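Local structure of beta-galactosidase (Streptococcus pneumoniae, 4CUA) at residues 23-28 and 111-116; 92-97 and 161-166; 98-103 and 125-130; 131-136 and 149-154. The protein hydrolyses beta-galactosides, and the part described here is a carbohydrate-binding module that probably recognises galactose-containing glycans. All coordinates share one frame; numbering follows the deposited sequence.

Contact 1: 23-28 and 111-116. With EDO (1,2-ethanediol), chain F.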
loop_
_atom_site.group_PDB
_atom_site.type_symbol
_atom_site.label_atom_id
_atom_site.label_comp_id
_atom_site.label_asym_id
_atom_site.label_seq_id
_atom_site.Cartn_x
_atom_site.Cartn_y
_atom_site.Cartn_z
ATOM N N SER A 23 -1.649 0.366 8.105
ATOM C CA SER A 23 -1.900 0.896 9.462
ATOM C C SER A 23 -2.894 0.001 10.230
ATOM O O SER A 23 -2.773 -0.184 11.443
ATOM C CB SER A 23 -2.456 2.303 9.319
ATOM O OG SER A 23 -3.578 2.368 8.511
ATOM N N ASP A 24 -3.867 -0.547 9.540
ATOM C CA ASP A 24 -4.902 -1.400 10.073
ATOM C C ASP A 24 -5.518 -2.172 8.922
ATOM O O ASP A 24 -5.474 -1.760 7.737
ATOM C CB ASP A 24 -5.980 -0.582 10.800
ATOM C CG ASP A 24 -6.892 -1.399 11.602
ATOM O OD1 ASP A 24 -6.461 -2.360 12.242
ATOM O OD2 ASP A 24 -8.141 -1.045 11.615
ATOM N N SER A 25 -6.136 -3.315 9.239
ATOM C CA SER A 25 -6.790 -4.146 8.298
ATOM C C SER A 25 -8.007 -4.896 8.832
ATOM O O SER A 25 -8.028 -5.237 10.021
ATOM C CB SER A 25 -5.843 -5.236 7.747
ATOM O OG SER A 25 -4.585 -4.688 7.330
ATOM N N ASN A 26 -8.982 -5.226 7.981
ATOM C CA ASN A 26 -9.911 -6.236 8.316
ATOM C C ASN A 26 -9.125 -7.554 8.424
ATOM O O ASN A 26 -8.460 -7.937 7.481
ATOM C CB ASN A 26 -10.976 -6.302 7.237
ATOM C CG ASN A 26 -11.980 -7.383 7.461
ATOM O OD1 ASN A 26 -12.313 -7.675 8.611
ATOM N ND2 ASN A 26 -12.423 -8.028 6.417
ATOM N N PRO A 27 -9.169 -8.266 9.558
ATOM C CA PRO A 27 -8.202 -9.354 9.738
ATOM C C PRO A 27 -8.231 -10.452 8.707
ATOM O O PRO A 27 -7.175 -11.037 8.450
ATOM C CB PRO A 27 -8.529 -9.858 11.129
ATOM C CG PRO A 27 -8.951 -8.619 11.822
ATOM C CD PRO A 27 -9.802 -7.897 10.831
ATOM N N SER A 28 -9.352 -10.738 8.098
ATOM C CA SER A 28 -9.429 -11.793 7.083
ATOM C C SER A 28 -8.957 -11.292 5.703
ATOM O O SER A 28 -8.919 -12.094 4.735
ATOM C CB SER A 28 -10.874 -12.321 6.926
ATOM O OG SER A 28 -11.696 -11.257 6.579
ATOM N N ASN A 111 3.697 -6.965 13.190
ATOM C CA ASN A 111 2.382 -7.351 12.709
ATOM C C ASN A 111 2.025 -6.418 11.560
ATOM O O ASN A 111 1.374 -5.390 11.742
ATOM C CB ASN A 111 1.352 -7.285 13.806
ATOM C CG ASN A 111 1.736 -8.118 14.984
ATOM O OD1 ASN A 111 1.400 -9.274 15.048
ATOM N ND2 ASN A 111 2.501 -7.532 15.890
ATOM N N PRO A 112 2.488 -6.740 10.345
ATOM C CA PRO A 112 2.427 -5.793 9.216
ATOM C C PRO A 112 1.057 -5.352 8.769
ATOM O O PRO A 112 0.956 -4.263 8.262
ATOM C CB PRO A 112 3.155 -6.501 8.060
ATOM C CG PRO A 112 3.526 -7.808 8.578
ATOM C CD PRO A 112 3.294 -7.941 10.027
ATOM N N SER A 113 0.001 -6.115 9.058
ATOM C CA SER A 113 -1.355 -5.696 8.707
ATOM C C SER A 113 -1.899 -4.654 9.717
ATOM O O SER A 113 -2.977 -4.131 9.471
ATOM C CB SER A 113 -2.306 -6.888 8.641
ATOM O OG SER A 113 -2.103 -7.609 7.413
ATOM N N PHE A 114 -1.188 -4.484 10.814
ATOM C CA PHE A 114 -1.718 -3.667 11.927
ATOM C C PHE A 114 -0.651 -2.782 12.518
ATOM O O PHE A 114 -0.403 -2.758 13.729
ATOM C CB PHE A 114 -2.268 -4.609 13.019
ATOM C CG PHE A 114 -3.285 -5.535 12.513
ATOM C CD1 PHE A 114 -4.612 -5.168 12.381
ATOM C CD2 PHE A 114 -2.929 -6.820 12.150
ATOM C CE1 PHE A 114 -5.501 -6.082 11.873
ATOM C CE2 PHE A 114 -3.843 -7.736 11.659
ATOM C CZ PHE A 114 -5.133 -7.358 11.540
ATOM N N VAL A 115 0.078 -2.025 11.697
ATOM C CA VAL A 115 1.237 -1.286 12.154
ATOM C C VAL A 115 0.825 -0.255 13.222
ATOM O O VAL A 115 1.570 0.037 14.125
ATOM C CB VAL A 115 1.967 -0.649 10.960
ATOM C CG1 VAL A 115 3.103 0.190 11.466
ATOM C CG2 VAL A 115 2.482 -1.707 9.988
ATOM N N GLY A 116 -0.374 0.253 13.103
ATOM C CA GLY A 116 -0.843 1.214 14.111
ATOM C C GLY A 116 -0.972 0.684 15.500
ATOM O O GLY A 116 -1.122 1.498 16.439
HETATM C C1 EDO F . -8.410 -13.451 1.554
HETATM O O1 EDO F . -7.541 -13.028 2.577
HETATM C C2 EDO F . -9.540 -12.452 1.382
HETATM O O2 EDO F . -9.058 -11.198 0.827
#
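Gly116 N gives a hydrogen bond to O of Ser23 (2.9 Å), joining a loop to the start of a 3-10 turn, while the touching parts of 23-28 and 111-116 run 133° apart. Two residues along, a side chain takes over the bonding: Ser25 OG donates to Ser113 O at 2.7 Å, on a lone pair in the carbonyl plane. The Ser25 hydroxyl lies anti to its own carbonyl carbon (chi1 -48°), which turns OG to Ser113. The hydroxyl of Ser113 is engaged elsewhere, with N of Val31.

Phe114 has more surface covered than any other residue here, and it meets polar atoms as well as carbon. Asp24 OD1 approaches the ring edge in its plane, 3.4 Å from Phe114 CD1, with carboxylate and ring turned 59° apart. The same oxygen forms a salt bridge to Arg54, whose side chain also touches Phe114. Ser25 O comes obliquely to within 3.2 Å of Phe114 CE1. Near the ring plane Pro27 CG packs on Phe114 CZ at 4.0 Å, the two side chains crossing at about a right angle. Beyond Pro27, O of Ser28 accepts a 2.7 Å hydrogen bond from O1 of a 1,2-ethanediol that probably comes from the crystallisation liquor.

The whole is a loop-to-loop junction built on carbonyl oxygens and one aromatic ring, in the connections between strands of a galactose-binding-like beta-sandwich, with the side chain of Ser113 about 12 Å from the bound calcium ion.

Contact 2: 92-97 and 161-166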
loop_
_atom_site.group_PDB
_atom_site.type_symbol
_atom_site.label_atom_id
_atom_site.label_comp_id
_atom_site.label_asym_id
_atom_site.label_seq_id
_atom_site.Cartn_x
_atom_site.Cartn_y
_atom_site.Cartn_z
ATOM N N PRO A 92 -11.167 4.731 -2.335
ATOM C CA PRO A 92 -11.328 5.754 -1.281
ATOM C C PRO A 92 -11.831 7.074 -1.872
ATOM O O PRO A 92 -11.691 7.313 -3.064
ATOM C CB PRO A 92 -9.928 5.925 -0.755
ATOM C CG PRO A 92 -9.010 5.532 -1.930
ATOM C CD PRO A 92 -9.769 4.503 -2.690
ATOM N N LYS A 93 -12.398 7.913 -1.026
ATOM C CA LYS A 93 -12.798 9.234 -1.513
ATOM C C LYS A 93 -11.633 10.213 -1.559
ATOM O O LYS A 93 -11.731 11.200 -2.272
ATOM C CB LYS A 93 -13.929 9.811 -0.632
ATOM C CG LYS A 93 -13.557 10.135 0.798
ATOM C CD LYS A 93 -14.732 10.821 1.531
ATOM C CE LYS A 93 -14.405 11.106 2.974
ATOM N NZ LYS A 93 -15.570 11.905 3.570
ATOM N N SER A 94 -10.568 10.014 -0.802
ATOM C CA SER A 94 -9.431 10.876 -0.836
ATOM C C SER A 94 -8.203 10.061 -0.465
ATOM O O SER A 94 -8.343 8.993 0.151
ATOM C CB SER A 94 -9.642 12.064 0.133
ATOM O OG SER A 94 -9.591 11.668 1.496
ATOM N N TYR A 95 -7.036 10.523 -0.855
ATOM C CA TYR A 95 -5.773 9.842 -0.558
ATOM C C TYR A 95 -4.589 10.757 -0.664
ATOM O O TYR A 95 -4.647 11.850 -1.261
ATOM C CB TYR A 95 -5.561 8.641 -1.546
ATOM C CG TYR A 95 -5.426 9.151 -2.980
ATOM C CD1 TYR A 95 -6.521 9.361 -3.767
ATOM C CD2 TYR A 95 -4.190 9.419 -3.507
ATOM C CE1 TYR A 95 -6.403 9.885 -5.068
ATOM C CE2 TYR A 95 -4.074 9.942 -4.793
ATOM C CZ TYR A 95 -5.182 10.133 -5.549
ATOM O OH TYR A 95 -5.031 10.684 -6.842
ATOM N N VAL A 96 -3.502 10.347 -0.081
ATOM C CA VAL A 96 -2.225 10.991 -0.205
ATOM C C VAL A 96 -1.202 9.886 -0.390
ATOM O O VAL A 96 -1.198 8.895 0.344
ATOM C CB VAL A 96 -1.819 11.747 1.054
ATOM C CG1 VAL A 96 -0.435 12.339 0.933
ATOM C CG2 VAL A 96 -2.858 12.828 1.309
ATOM N N ILE A 97 -0.317 10.043 -1.362
ATOM C CA ILE A 97 0.818 9.147 -1.529
ATOM C C ILE A 97 2.071 9.764 -0.914
ATOM O O ILE A 97 2.402 10.954 -1.185
ATOM C CB ILE A 97 1.057 8.794 -3.024
ATOM C CG1 ILE A 97 -0.170 8.116 -3.609
ATOM C CG2 ILE A 97 2.296 7.948 -3.204
ATOM C CD1 ILE A 97 -0.192 7.958 -5.102
ATOM N N ARG A 161 -2.204 6.582 1.714
ATOM C CA ARG A 161 -3.010 6.820 2.928
ATOM C C ARG A 161 -4.346 7.359 2.484
ATOM O O ARG A 161 -4.446 8.385 1.748
ATOM C CB ARG A 161 -2.243 7.796 3.812
ATOM C CG ARG A 161 -2.986 8.127 5.114
ATOM C CD ARG A 161 -2.074 8.780 6.094
ATOM N NE ARG A 161 -1.339 9.928 5.559
ATOM C CZ ARG A 161 -1.831 11.145 5.390
ATOM N NH1 ARG A 161 -3.070 11.454 5.761
ATOM N NH2 ARG A 161 -1.039 12.072 4.893
HETATM N N MSE A 162 -5.415 6.670 2.881
HETATM C CA MSE A 162 -6.684 6.750 2.206
HETATM C C MSE A 162 -7.896 6.838 3.111
HETATM O O MSE A 162 -7.942 6.141 4.117
HETATM C CB MSE A 162 -6.938 5.447 1.420
HETATM C CG MSE A 162 -5.851 5.250 0.352
HETATM SE SE MSE A 162 -5.914 3.428 -0.387
HETATM C CE MSE A 162 -5.336 2.462 1.209
ATOM N N VAL A 163 -8.839 7.696 2.789
ATOM C CA VAL A 163 -10.083 7.770 3.559
ATOM C C VAL A 163 -11.180 7.095 2.791
ATOM O O VAL A 163 -11.398 7.373 1.581
ATOM C CB VAL A 163 -10.478 9.232 3.834
ATOM C CG1 VAL A 163 -11.701 9.226 4.733
ATOM C CG2 VAL A 163 -9.366 9.965 4.532
ATOM N N LYS A 164 -11.930 6.194 3.427
ATOM C CA LYS A 164 -13.000 5.505 2.751
ATOM C C LYS A 164 -14.100 6.388 2.247
ATOM O O LYS A 164 -14.310 7.468 2.799
ATOM C CB LYS A 164 -13.631 4.449 3.651
ATOM C CG LYS A 164 -14.514 5.037 4.735
ATOM C CD LYS A 164 -15.290 3.953 5.459
ATOM C CE LYS A 164 -16.381 4.576 6.363
ATOM N NZ LYS A 164 -17.408 5.331 5.585
ATOM N N ALA A 165 -14.811 5.907 1.255
ATOM C CA ALA A 165 -15.971 6.618 0.727
ATOM C C ALA A 165 -17.057 6.584 1.820
ATOM O O ALA A 165 -17.229 5.604 2.524
ATOM C CB ALA A 165 -16.448 5.948 -0.526
ATOM N N ASP A 166 -17.860 7.643 1.857
ATOM C CA ASP A 166 -18.912 7.718 2.865
ATOM C C ASP A 166 -19.988 6.671 2.750
ATOM O O ASP A 166 -20.523 6.168 3.788
ATOM C CB ASP A 166 -19.561 9.105 2.813
ATOM C CG ASP A 166 -18.650 10.212 3.225
ATOM O OD1 ASP A 166 -17.526 10.022 3.746
ATOM O OD2 ASP A 166 -19.105 11.390 3.053
#
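Lys93 meets Asp166 through a chain that starts with CG wedged between the backbone N and the carbonyl carbon (chi1 66°) and then stays extended, whereas Arg161 bends at chi3 (52°), which places NE for a guanidinium turned flat to Val96. In the first pair, Lys93 NZ donates to OD1 of Asp166 at 2.7 Å, forming a salt bridge on the syn side of the carboxylate and somewhat out of its plane. On the way, the methylenes of Lys93 pass Lys164 O, and CE lies 3.7 Å from Val163 CG1. In the second pair the side chains lie side by side, pointing the same way, and Val96 CB sits over one guanidinium face, 3.9 Å from Arg161 NH2. Glu58 forms a salt bridge with Arg161 NH1; the exact geometry of a second one, from NH2 to Glu98, is doubtful.

The two strands run antiparallel, 174° apart. Val96 and Arg161 form a hydrogen-bonded pair with two bonds, Arg161 N reaching Val96 O at 2.9 Å. Val163 N bonds Ser94 O at 3.0 Å, and Val163 O receives N of Lys93. The other sheet face carries Tyr95 and the selenomethionine Met162, a non-hydrogen-bonded pair. Pro92 CB lies 3.7 Å from Met162 CB, and Phe83 touches both.

The chemistry divides by face: that of Tyr95 and Met162 is apolar, with Met162 and neighbouring Pro92 buried, while that of Val96 and Arg161 carries opposite charges that would probably stabilise one another. The exposed Lys93-Asp166 bridge joins the segments beyond the strand ends.

Contact 3: 98-103 and 125-130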
loop_
_atom_site.group_PDB
_atom_site.type_symbol
_atom_site.label_atom_id
_atom_site.label_comp_id
_atom_site.label_asym_id
_atom_site.label_seq_id
_atom_site.Cartn_x
_atom_site.Cartn_y
_atom_site.Cartn_z
ATOM N N GLU A 98 2.762 8.998 -0.091
ATOM C CA GLU A 98 3.837 9.479 0.777
ATOM C C GLU A 98 5.027 8.582 0.714
ATOM O O GLU A 98 4.870 7.390 0.439
ATOM C CB GLU A 98 3.305 9.532 2.234
ATOM C CG GLU A 98 2.236 10.581 2.383
ATOM C CD GLU A 98 1.487 10.544 3.713
ATOM O OE1 GLU A 98 1.116 9.462 4.224
ATOM O OE2 GLU A 98 1.250 11.637 4.240
ATOM N N TYR A 99 6.217 9.110 1.021
ATOM C CA TYR A 99 7.421 8.358 1.079
ATOM C C TYR A 99 8.180 8.569 2.361
ATOM O O TYR A 99 8.068 9.674 2.976
ATOM C CB TYR A 99 8.347 8.644 -0.154
ATOM C CG TYR A 99 8.975 10.010 -0.212
ATOM C CD1 TYR A 99 8.247 11.114 -0.640
ATOM C CD2 TYR A 99 10.285 10.173 0.132
ATOM C CE1 TYR A 99 8.821 12.426 -0.671
ATOM C CE2 TYR A 99 10.874 11.428 0.064
ATOM C CZ TYR A 99 10.124 12.511 -0.355
ATOM O OH TYR A 99 10.691 13.807 -0.367
ATOM N N TYR A 100 8.926 7.568 2.767
ATOM C CA TYR A 100 9.558 7.536 4.053
ATOM C C TYR A 100 10.866 8.353 3.978
ATOM O O TYR A 100 11.735 8.122 3.127
ATOM C CB TYR A 100 9.799 6.123 4.502
ATOM C CG TYR A 100 10.404 5.983 5.877
ATOM C CD1 TYR A 100 9.599 6.008 6.995
ATOM C CD2 TYR A 100 11.766 5.943 6.084
ATOM C CE1 TYR A 100 10.127 5.914 8.251
ATOM C CE2 TYR A 100 12.301 5.813 7.355
ATOM C CZ TYR A 100 11.472 5.860 8.461
ATOM O OH TYR A 100 12.031 5.762 9.749
ATOM N N VAL A 101 11.021 9.237 4.973
ATOM C CA VAL A 101 12.182 10.122 5.096
ATOM C C VAL A 101 12.806 10.083 6.471
ATOM O O VAL A 101 13.797 10.806 6.755
ATOM C CB VAL A 101 11.792 11.602 4.767
ATOM C CG1 VAL A 101 11.273 11.738 3.369
ATOM C CG2 VAL A 101 10.784 12.151 5.780
ATOM N N GLY A 102 12.344 9.216 7.362
ATOM C CA GLY A 102 12.941 9.140 8.690
ATOM C C GLY A 102 14.413 8.815 8.642
ATOM O O GLY A 102 14.871 8.020 7.817
ATOM N N LYS A 103 15.183 9.409 9.546
ATOM C CA LYS A 103 16.559 9.013 9.735
ATOM C C LYS A 103 16.721 7.645 10.371
ATOM O O LYS A 103 17.708 6.965 10.140
ATOM C CB LYS A 103 17.311 10.085 10.528
ATOM C CG LYS A 103 17.537 11.345 9.707
ATOM C CD LYS A 103 18.321 12.369 10.530
ATOM C CE LYS A 103 19.284 13.178 9.685
ATOM N NZ LYS A 103 20.339 13.748 10.568
ATOM N N SER A 125 4.168 10.779 11.793
ATOM C CA SER A 125 3.971 11.559 10.563
ATOM C C SER A 125 5.224 12.378 10.193
ATOM O O SER A 125 5.402 12.640 8.977
ATOM C CB SER A 125 2.721 12.430 10.666
ATOM O OG SER A 125 2.939 13.353 11.735
ATOM N N ALA A 126 6.125 12.695 11.130
ATOM C CA ALA A 126 7.396 13.355 10.770
ATOM C C ALA A 126 8.298 12.514 9.874
ATOM O O ALA A 126 9.276 12.996 9.285
ATOM C CB ALA A 126 8.162 13.821 12.000
ATOM N N ASN A 127 8.004 11.214 9.778
ATOM C CA ASN A 127 8.837 10.337 8.998
ATOM C C ASN A 127 8.371 10.160 7.544
ATOM O O ASN A 127 9.013 9.367 6.838
ATOM C CB ASN A 127 8.914 8.973 9.714
ATOM C CG ASN A 127 9.750 9.026 10.963
ATOM O OD1 ASN A 127 10.682 9.830 11.046
ATOM N ND2 ASN A 127 9.472 8.151 11.936
ATOM N N TRP A 128 7.324 10.865 7.168
ATOM C CA TRP A 128 6.749 10.827 5.850
ATOM C C TRP A 128 6.680 12.206 5.199
ATOM O O TRP A 128 6.414 13.210 5.875
ATOM C CB TRP A 128 5.343 10.298 5.910
ATOM C CG TRP A 128 5.307 8.882 6.432
ATOM C CD1 TRP A 128 5.053 8.495 7.691
ATOM C CD2 TRP A 128 5.523 7.680 5.676
ATOM N NE1 TRP A 128 5.163 7.123 7.827
ATOM C CE2 TRP A 128 5.401 6.610 6.571
ATOM C CE3 TRP A 128 5.797 7.425 4.355
ATOM C CZ2 TRP A 128 5.596 5.269 6.187
ATOM C CZ3 TRP A 128 5.963 6.075 3.944
ATOM C CH2 TRP A 128 5.837 5.035 4.875
ATOM N N LYS A 129 6.906 12.235 3.880
ATOM C CA LYS A 129 6.556 13.407 3.113
ATOM C C LYS A 129 5.715 13.024 1.921
ATOM O O LYS A 129 5.845 11.847 1.429
ATOM C CB LYS A 129 7.807 14.107 2.567
ATOM C CG LYS A 129 8.671 14.756 3.658
ATOM C CD LYS A 129 9.683 15.686 3.013
ATOM C CE LYS A 129 10.554 16.279 4.103
ATOM N NZ LYS A 129 11.643 17.076 3.487
ATOM N N PRO A 130 4.876 13.930 1.433
ATOM C CA PRO A 130 4.091 13.627 0.256
ATOM C C PRO A 130 4.905 13.631 -1.024
ATOM O O PRO A 130 5.853 14.375 -1.126
ATOM C CB PRO A 130 3.045 14.712 0.196
ATOM C CG PRO A 130 3.757 15.897 0.821
ATOM C CD PRO A 130 4.617 15.334 1.896
#
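Tyr100 and Trp128 form the tight half of this contact, an edge-to-face (T-shaped) pair in which the tyrosine edge points at the indole face, with planes at 83° and centroids 5.6 Å apart. Tyr100 CB lies over the six-membered ring as well, a CH-pi contact of 4.2 Å to its centroid. CG of Tyr100 is anti to the backbone N (chi1 -177°), and further out CE1 of the ring lies 3.6 Å from CB of Asn127, the two side chains running side by side. Trp128 NE1 is satisfied by Phe122 O. Next to this pair Asn127 O accepts Val101 N at 2.7 Å, and a weak, longer bond from Gly102 N.

The sheet face of Tyr99 and Lys129 is looser and more open to solvent. These two form the antiparallel hydrogen-bonded pair of a short two-strand ladder. Lys129 crosses the phenol obliquely, its CB 3.8 Å from Tyr99 CE1, and its CG touches both methyls of Val101 at 4.0 Å.

The 3-10 turn 125-127 leads into strand 128-130, which flanks 94-100, with 157-163 as that strand's other partner. Arg159 of 157-163 makes a cation-pi contact with Trp128, and Tyr99 reaches Val153 and Thr155 of strand 145-155.

Contact 4: 131-136 and 149-154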
loop_
_atom_site.group_PDB
_atom_site.type_symbol
_atom_site.label_atom_id
_atom_site.label_comp_id
_atom_site.label_asym_id
_atom_site.label_seq_id
_atom_site.Cartn_x
_atom_site.Cartn_y
_atom_site.Cartn_z
ATOM N N VAL A 131 4.588 12.732 -1.953
ATOM C CA VAL A 131 5.220 12.766 -3.243
ATOM C C VAL A 131 4.897 14.125 -3.935
ATOM O O VAL A 131 3.901 14.774 -3.673
ATOM C CB VAL A 131 4.838 11.547 -4.094
ATOM C CG1 VAL A 131 5.345 10.315 -3.360
ATOM C CG2 VAL A 131 3.369 11.534 -4.487
ATOM N N THR A 132 5.778 14.519 -4.849
ATOM C CA THR A 132 5.579 15.783 -5.577
ATOM C C THR A 132 5.284 15.567 -7.048
ATOM O O THR A 132 5.699 14.580 -7.621
ATOM C CB THR A 132 6.833 16.672 -5.419
ATOM O OG1 THR A 132 8.024 16.001 -5.806
ATOM C CG2 THR A 132 7.000 17.058 -3.999
ATOM N N ASN A 133 4.558 16.497 -7.629
ATOM C CA ASN A 133 4.149 16.457 -9.009
ATOM C C ASN A 133 3.490 15.135 -9.392
ATOM O O ASN A 133 3.797 14.469 -10.383
ATOM C CB ASN A 133 5.351 16.761 -9.903
ATOM C CG ASN A 133 5.796 18.227 -9.790
ATOM O OD1 ASN A 133 5.025 19.112 -10.091
ATOM N ND2 ASN A 133 6.947 18.423 -9.257
ATOM N N LEU A 134 2.569 14.794 -8.534
ATOM C CA LEU A 134 1.723 13.644 -8.759
ATOM C C LEU A 134 0.924 13.755 -10.028
ATOM O O LEU A 134 0.237 14.750 -10.281
ATOM C CB LEU A 134 0.760 13.455 -7.590
ATOM C CG LEU A 134 -0.127 12.189 -7.698
ATOM C CD1 LEU A 134 0.626 10.872 -7.638
ATOM C CD2 LEU A 134 -1.160 12.279 -6.535
ATOM N N LYS A 135 0.950 12.676 -10.792
ATOM C CA LYS A 135 0.039 12.481 -11.873
ATOM C C LYS A 135 -0.799 11.258 -11.475
ATOM O O LYS A 135 -0.234 10.233 -11.145
ATOM C CB LYS A 135 0.745 12.212 -13.191
ATOM C CG LYS A 135 1.725 13.296 -13.627
ATOM C CD LYS A 135 2.173 13.075 -15.074
ATOM C CE LYS A 135 2.988 14.271 -15.569
ATOM N NZ LYS A 135 4.335 14.279 -14.936
ATOM N N ALA A 136 -2.094 11.434 -11.537
ATOM C CA ALA A 136 -3.047 10.422 -11.021
ATOM C C ALA A 136 -4.224 10.402 -11.948
ATOM O O ALA A 136 -4.510 11.373 -12.656
ATOM C CB ALA A 136 -3.517 10.823 -9.640
ATOM N N SER A 149 2.129 8.423 -10.968
ATOM C CA SER A 149 3.531 8.719 -11.177
ATOM C C SER A 149 3.832 10.059 -10.496
ATOM O O SER A 149 2.922 10.861 -10.286
ATOM C CB SER A 149 3.903 8.719 -12.659
ATOM O OG SER A 149 3.249 9.733 -13.374
ATOM N N PHE A 150 5.069 10.192 -10.107
ATOM C CA PHE A 150 5.516 11.312 -9.291
ATOM C C PHE A 150 7.015 11.443 -9.402
ATOM O O PHE A 150 7.749 10.615 -9.974
ATOM C CB PHE A 150 5.033 11.151 -7.819
ATOM C CG PHE A 150 5.221 9.781 -7.264
ATOM C CD1 PHE A 150 6.421 9.388 -6.771
ATOM C CD2 PHE A 150 4.139 8.869 -7.265
ATOM C CE1 PHE A 150 6.631 8.093 -6.271
ATOM C CE2 PHE A 150 4.345 7.579 -6.794
ATOM C CZ PHE A 150 5.568 7.194 -6.319
ATOM N N ASP A 151 7.533 12.571 -8.896
ATOM C CA ASP A 151 8.957 12.759 -8.934
ATOM C C ASP A 151 9.710 11.629 -8.230
ATOM O O ASP A 151 9.362 11.212 -7.136
ATOM C CB ASP A 151 9.331 14.093 -8.278
ATOM C CG ASP A 151 8.831 15.309 -9.037
ATOM O OD1 ASP A 151 8.667 15.294 -10.300
ATOM O OD2 ASP A 151 8.542 16.316 -8.339
ATOM N N LYS A 152 10.772 11.127 -8.818
ATOM C CA LYS A 152 11.566 10.129 -8.243
ATOM C C LYS A 152 12.107 10.466 -6.845
ATOM O O LYS A 152 12.596 11.607 -6.634
ATOM C CB LYS A 152 12.697 9.870 -9.214
ATOM C CG LYS A 152 13.709 8.875 -8.829
ATOM C CD LYS A 152 14.665 8.800 -10.051
ATOM C CE LYS A 152 15.248 10.169 -10.486
ATOM N NZ LYS A 152 16.143 10.175 -11.715
ATOM N N VAL A 153 11.968 9.538 -5.903
ATOM C CA VAL A 153 12.527 9.588 -4.552
ATOM C C VAL A 153 13.287 8.306 -4.236
ATOM O O VAL A 153 12.923 7.202 -4.707
ATOM C CB VAL A 153 11.424 9.815 -3.475
ATOM C CG1 VAL A 153 10.799 11.160 -3.606
ATOM C CG2 VAL A 153 10.333 8.766 -3.529
ATOM N N GLU A 154 14.326 8.418 -3.433
ATOM C CA GLU A 154 15.067 7.288 -2.918
ATOM C C GLU A 154 14.625 7.021 -1.479
ATOM O O GLU A 154 14.842 7.815 -0.554
ATOM C CB GLU A 154 16.559 7.569 -2.959
ATOM C CG GLU A 154 17.416 6.363 -2.684
ATOM C CD GLU A 154 18.891 6.618 -2.940
ATOM O OE1 GLU A 154 19.229 7.735 -3.424
ATOM O OE2 GLU A 154 19.699 5.709 -2.660
HETATM O O HOH W 1 7.866 12.601 -5.169
HETATM O O HOH W 2 6.030 13.881 -11.788
HETATM O O HOH W 3 5.480 11.724 -13.605
#
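Asp151 is tied to Thr132 and Asn133 by side-chain hydrogen bonds that converge on one carboxylate oxygen. Its CG stands anti to the carbonyl carbon (chi1 -66°), on the side of the backbone N. Thr132 OG1 reaches Asp151 OD2 on its anti side at 2.6 Å, whereas Asn133 ND2 uses the syn lone pair of the same OD2 at 2.8 Å, with the acceptor in its amide plane. Two donors on one oxygen would probably stabilise its negative charge and restrict rotation of the carboxylate.

Backbone bonds come next. Asp151 N donates to Thr132 O at 3.0 Å, and Lys135 pairs with Ser149 in a single antiparallel bridge with a bond each way. Segment 131-136 runs from a backbone bond with Ile97 of strand 94-100 to strand 145-155 of the beta-sandwich.

Apolar contacts centre on Phe150. Val131 CG1 lies over one ring face, 3.9 Å from the centroid, in a CH-pi contact, and Leu134 CD1 comes to the ring edge, 4.1 Å from Phe150 CD2. Ile97 touches both Val131 and Leu134.

Among the bridging waters, one links Thr132 N to Asp151 O, and another sits between Lys135 NZ and Ser149 OG, 3.1 Å from the former.

In the fold
Contacts 2, 3 and 4 form a connected cluster in one antiparallel sheet system, whereas contact 1 lies apart among loops. Strand 94-100 serves contacts 2 and 3, whose centres are 18 Å apart; contacts 3 and 4 are closer, with centres 14 Å apart, and each of the three touches the other two. Along the chain, contacts 3 and 4 follow in series between the two segments of contact 2, while contact 1 alternates with contacts 2 and 3. All four belong to the galactose-binding-like domain. Contacts 1 and 4 lie on opposite sides of the chain's centre, with 26 Å between their own centres.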